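Local coordinates for cellulose synthase 1 (PDB 4I86), which binds cyclic di-GMP through its C-terminal regulatory PilZ domain, an antiparallel beta-sheet with a C-terminal helix, at residues Ile88-Leu91 / Gln92-Phe95. Residues are numbered along the deposited sequence; the frame is centred on the assembly and turned at random.
Sequences IDNL and QQEF
Asn-90 and Gln-93 form a local helix cap on the surface of the PilZ domain, where the loop leaving strand 82-86 turns into helix 91-105. Asn-90 is the N-cap: its OD1 accepts from Gln-93 N at 2.7 Å, with the donor almost in line with the side-chain C=O. A chi1 of 62°, which sets CG between the backbone N and the carbonyl carbon, turns OD1 back to the N-H of Gln-93 at the open N-terminal end of the helix. Gln-93 answers with a bond of its own. Beyond CG its chain runs extended to the loop, and OE1 takes the N-H of Asp-89 at 2.7 Å. A classical capping box would return to the N-cap N; here the return bond goes one residue earlier. The two amide planes are turned 53° to each other, and Asn-90 OD1 lies 3.1 Å from Gln-93 CG. Helical bonding starts at once, Glu-94 N to Asn-90 O and Phe-95 N to Leu-91 O, both 2.9 Å. Glu-94 packs OE2 against the methyls of Ile-88, 3.2 Å from CD1, a van der Waals contact, while Ile-88 also rests on Arg-7. Two side-chain carbonyls thus satisfy one N-H of the first turn and one of the loop, tying the approach to the helix start from both directions.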
loop_
_atom_site.group_PDB
_atom_site.type_symbol
_atom_site.label_atom_id
_atom_site.label_comp_id
_atom_site.label_asym_id
_atom_site.label_seq_id
_atom_site.Cartn_x
_atom_site.Cartn_y
_atom_site.Cartn_z
ATOM N N ILE A 88 -5.493 -7.403 -6.163
ATOM C CA ILE A 88 -6.863 -7.704 -5.766
ATOM C C ILE A 88 -7.325 -9.019 -6.398
ATOM O O ILE A 88 -7.618 -9.070 -7.597
ATOM C CB ILE A 88 -7.823 -6.567 -6.213
ATOM C CG1 ILE A 88 -7.368 -5.209 -5.661
ATOM C CG2 ILE A 88 -9.258 -6.869 -5.771
ATOM C CD1 ILE A 88 -8.331 -4.060 -5.958
ATOM N N ASP A 89 -7.402 -10.078 -5.599
ATOM C CA ASP A 89 -7.746 -11.400 -6.132
ATOM C C ASP A 89 -9.101 -11.906 -5.656
ATOM O O ASP A 89 -9.485 -13.043 -5.956
ATOM C CB ASP A 89 -6.689 -12.428 -5.725
ATOM C CG ASP A 89 -5.324 -12.113 -6.284
ATOM O OD1 ASP A 89 -5.234 -11.645 -7.443
ATOM O OD2 ASP A 89 -4.338 -12.346 -5.558
ATOM N N ASN A 90 -9.804 -11.083 -4.887
ATOM C CA ASN A 90 -11.142 -11.432 -4.422
ATOM C C ASN A 90 -11.890 -10.208 -3.877
ATOM O O ASN A 90 -11.320 -9.113 -3.749
ATOM C CB ASN A 90 -11.086 -12.560 -3.385
ATOM C CG ASN A 90 -10.307 -12.176 -2.134
ATOM O OD1 ASN A 90 -10.374 -11.030 -1.673
ATOM N ND2 ASN A 90 -9.551 -13.137 -1.579
ATOM N N LEU A 91 -13.164 -10.403 -3.564
ATOM C CA LEU A 91 -14.019 -9.334 -3.064
ATOM C C LEU A 91 -13.545 -8.726 -1.749
ATOM O O LEU A 91 -13.663 -7.516 -1.546
ATOM C CB LEU A 91 -15.461 -9.831 -2.903
ATOM C CG LEU A 91 -16.258 -9.920 -4.191
ATOM C CD1 LEU A 91 -17.737 -10.174 -3.865
ATOM C CD2 LEU A 91 -16.095 -8.625 -4.970
ATOM N N GLN A 92 -13.030 -9.545 -0.840
ATOM C CA GLN A 92 -12.569 -8.984 0.419
ATOM C C GLN A 92 -11.353 -8.088 0.205
ATOM O O GLN A 92 -11.185 -7.099 0.923
ATOM C CB GLN A 92 -12.260 -10.056 1.474
ATOM C CG GLN A 92 -11.780 -9.439 2.791
ATOM C CD GLN A 92 -12.790 -9.561 3.942
ATOM O OE1 GLN A 92 -13.035 -10.664 4.448
ATOM N NE2 GLN A 92 -13.356 -8.425 4.375
ATOM N N GLN A 93 -10.511 -8.442 -0.767
ATOM C CA GLN A 93 -9.334 -7.637 -1.097
ATOM C C GLN A 93 -9.769 -6.340 -1.776
ATOM O O GLN A 93 -9.258 -5.260 -1.469
ATOM C CB GLN A 93 -8.332 -8.444 -1.941
ATOM C CG GLN A 93 -7.674 -9.552 -1.093
ATOM C CD GLN A 93 -6.645 -10.379 -1.834
ATOM O OE1 GLN A 93 -6.434 -10.199 -3.036
ATOM N NE2 GLN A 93 -5.989 -11.298 -1.113
ATOM N N GLU A 94 -10.755 -6.443 -2.654
ATOM C CA GLU A 94 -11.306 -5.264 -3.310
ATOM C C GLU A 94 -11.840 -4.287 -2.261
ATOM O O GLU A 94 -11.557 -3.086 -2.300
ATOM C CB GLU A 94 -12.450 -5.673 -4.255
ATOM C CG GLU A 94 -13.194 -4.492 -4.876
ATOM C CD GLU A 94 -12.356 -3.757 -5.912
ATOM O OE1 GLU A 94 -12.571 -2.538 -6.120
ATOM O OE2 GLU A 94 -11.502 -4.413 -6.548
ATOM N N PHE A 95 -12.597 -4.806 -1.305
ATOM C CA PHE A 95 -13.227 -3.948 -0.310
ATOM C C PHE A 95 -12.319 -3.467 0.808
ATOM O O PHE A 95 -12.634 -2.478 1.465
ATOM C CB PHE A 95 -14.506 -4.578 0.254
ATOM C CG PHE A 95 -15.685 -4.447 -0.667
ATOM C CD1 PHE A 95 -16.319 -3.225 -0.826
ATOM C CD2 PHE A 95 -16.140 -5.533 -1.394
ATOM C CE1 PHE A 95 -17.403 -3.091 -1.697
ATOM C CE2 PHE A 95 -17.230 -5.410 -2.257
ATOM C CZ PHE A 95 -17.855 -4.185 -2.402
#